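PDB 1QR4: protein (tenascin) from Gallus gallus, which is an extracellular-matrix adhesion protein, whose two fibronectin type III domains modelled here come from a segment that covers its heparin- and contactin-binding regions. Local coordinates for residues I101-I106 / A111-T116. Numbering follows the deposited sequence.
Sequences ISFSDI and ATVSWT
Phe103 brings its ring alongside Val113, both side chains pointing the same way: CE1 lies 3.8 Å from Val113 CG2, an oblique approach, while Leu180 and Lys181 of strand 171-181 also touch the Phe103 side chain. With CG beside the backbone N (chi1 -57°), the phenyl leans toward the partner strand. Val113 CG2 serves two neighbours, since CG1 of Ile101 meets it as well, at 3.9 Å. These three side chains share the inward face, where Ile101 and Val113 reach Ile164 on strand 159-168. Beyond the strand end, Ile106 turns CD1 back to Ala111 CB (3.8 Å), and both residues touch Leu180.

Four backbone bonds join the antiparallel strands. Ser102 and Ser114 form a hydrogen-bonded pair, N to O at 3.0 Å each way, both bonds close to straight. In the Ser104–Thr112 pair, Thr112 N gives a good bond to Ser104 O (2.9 Å). The return from Ser104 N to Thr112 O is weak, bent to 134°. On the outer face these polar residues stand side by side, pair by pair: Ser102 OG sits 3.7 Å from Ser114 CB, and Ser104 OG is 3.6 Å from Thr112 CB. Ser114 OG, anti to its N, bonds Thr147 O near the third strand of this sheet, 148-151.

Replacing Phe103 with an alanine would probably strip Val113 CG2 and Leu180 of a shared apolar neighbour and open a gap between the two sheets. The hairpin thus has the two-sided chemistry of a fibronectin type III β-sandwich: apolar groups pack against the opposite sheet, hydroxyls line the outer side, and the backbone bonds set the register.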
loop_
_atom_site.group_PDB
_atom_site.type_symbol
_atom_site.label_atom_id
_atom_site.label_comp_id
_atom_site.label_asym_id
_atom_site.label_seq_id
_atom_site.Cartn_x
_atom_site.Cartn_y
_atom_site.Cartn_z
ATOM N N ILE A 101 -10.491 -3.610 -12.833
ATOM C CA ILE A 101 -11.393 -2.660 -13.447
ATOM C C ILE A 101 -12.072 -3.321 -14.648
ATOM O O ILE A 101 -11.426 -4.019 -15.437
ATOM C CB ILE A 101 -10.647 -1.373 -13.841
ATOM C CG1 ILE A 101 -11.629 -0.325 -14.352
ATOM C CG2 ILE A 101 -9.549 -1.673 -14.841
ATOM C CD1 ILE A 101 -10.974 1.007 -14.654
ATOM N N SER A 102 -13.390 -3.182 -14.732
ATOM C CA SER A 102 -14.142 -3.758 -15.833
ATOM C C SER A 102 -15.153 -2.752 -16.353
ATOM O O SER A 102 -15.599 -1.860 -15.629
ATOM C CB SER A 102 -14.842 -5.046 -15.402
ATOM O OG SER A 102 -15.837 -4.793 -14.432
ATOM N N PHE A 103 -15.475 -2.876 -17.633
ATOM C CA PHE A 103 -16.427 -1.984 -18.270
ATOM C C PHE A 103 -17.605 -2.768 -18.837
ATOM O O PHE A 103 -17.458 -3.929 -19.253
ATOM C CB PHE A 103 -15.733 -1.193 -19.366
ATOM C CG PHE A 103 -14.573 -0.419 -18.878
ATOM C CD1 PHE A 103 -14.758 0.644 -18.008
ATOM C CD2 PHE A 103 -13.284 -0.765 -19.257
ATOM C CE1 PHE A 103 -13.672 1.361 -17.518
ATOM C CE2 PHE A 103 -12.187 -0.058 -18.769
ATOM C CZ PHE A 103 -12.383 1.010 -17.896
ATOM N N SER A 104 -18.776 -2.136 -18.806
ATOM C CA SER A 104 -20.011 -2.730 -19.309
ATOM C C SER A 104 -21.017 -1.626 -19.635
ATOM O O SER A 104 -20.765 -0.448 -19.361
ATOM C CB SER A 104 -20.618 -3.682 -18.273
ATOM O OG SER A 104 -21.212 -2.964 -17.205
ATOM N N ASP A 105 -22.137 -2.022 -20.243
ATOM C CA ASP A 105 -23.213 -1.113 -20.617
ATOM C C ASP A 105 -22.651 0.097 -21.335
ATOM O O ASP A 105 -23.062 1.239 -21.075
ATOM C CB ASP A 105 -23.991 -0.662 -19.382
ATOM C CG ASP A 105 -24.384 -1.818 -18.473
ATOM O OD1 ASP A 105 -23.931 -2.965 -18.688
ATOM O OD2 ASP A 105 -25.150 -1.568 -17.518
ATOM N N ILE A 106 -21.691 -0.151 -22.223
ATOM C CA ILE A 106 -21.067 0.930 -22.974
ATOM C C ILE A 106 -22.110 1.541 -23.875
ATOM O O ILE A 106 -23.118 0.899 -24.181
ATOM C CB ILE A 106 -19.908 0.444 -23.849
ATOM C CG1 ILE A 106 -19.000 -0.500 -23.053
ATOM C CG2 ILE A 106 -19.108 1.642 -24.357
ATOM C CD1 ILE A 106 -18.429 0.102 -21.793
ATOM N N ALA A 111 -21.031 4.750 -19.638
ATOM C CA ALA A 111 -20.481 3.433 -19.341
ATOM C C ALA A 111 -20.482 3.123 -17.858
ATOM O O ALA A 111 -20.261 3.998 -17.022
ATOM C CB ALA A 111 -19.072 3.309 -19.892
ATOM N N THR A 112 -20.734 1.860 -17.545
ATOM C CA THR A 112 -20.755 1.402 -16.172
ATOM C C THR A 112 -19.407 0.772 -15.832
ATOM O O THR A 112 -19.103 -0.340 -16.277
ATOM C CB THR A 112 -21.888 0.353 -15.934
ATOM O OG1 THR A 112 -23.168 0.988 -16.054
ATOM C CG2 THR A 112 -21.781 -0.289 -14.542
ATOM N N VAL A 113 -18.581 1.513 -15.092
ATOM C CA VAL A 113 -17.285 1.006 -14.655
ATOM C C VAL A 113 -17.502 0.327 -13.309
ATOM O O VAL A 113 -18.237 0.827 -12.461
ATOM C CB VAL A 113 -16.228 2.127 -14.566
ATOM C CG1 VAL A 113 -16.763 3.310 -13.805
ATOM C CG2 VAL A 113 -14.962 1.596 -13.931
ATOM N N SER A 114 -16.921 -0.853 -13.153
ATOM C CA SER A 114 -17.056 -1.626 -11.928
ATOM C C SER A 114 -15.671 -2.106 -11.474
ATOM O O SER A 114 -14.728 -2.131 -12.270
ATOM C CB SER A 114 -17.981 -2.809 -12.188
ATOM O OG SER A 114 -18.012 -3.693 -11.088
ATOM N N TRP A 115 -15.532 -2.447 -10.191
ATOM C CA TRP A 115 -14.237 -2.910 -9.659
ATOM C C TRP A 115 -14.388 -3.891 -8.527
ATOM O O TRP A 115 -15.390 -3.890 -7.839
ATOM C CB TRP A 115 -13.402 -1.733 -9.146
ATOM C CG TRP A 115 -14.129 -0.925 -8.132
ATOM C CD1 TRP A 115 -14.166 -1.140 -6.788
ATOM C CD2 TRP A 115 -14.998 0.187 -8.391
ATOM N NE1 TRP A 115 -15.015 -0.239 -6.192
ATOM C CE2 TRP A 115 -15.538 0.589 -7.149
ATOM C CE3 TRP A 115 -15.374 0.882 -9.552
ATOM C CZ2 TRP A 115 -16.440 1.658 -7.031
ATOM C CZ3 TRP A 115 -16.273 1.949 -9.436
ATOM C CH2 TRP A 115 -16.794 2.323 -8.182
ATOM N N THR A 116 -13.386 -4.733 -8.331
ATOM C CA THR A 116 -13.459 -5.691 -7.244
ATOM C C THR A 116 -12.691 -5.142 -6.040
ATOM O O THR A 116 -11.511 -4.792 -6.125
ATOM C CB THR A 116 -12.996 -7.119 -7.654
ATOM O OG1 THR A 116 -11.568 -7.200 -7.649
ATOM C CG2 THR A 116 -13.535 -7.469 -9.050
#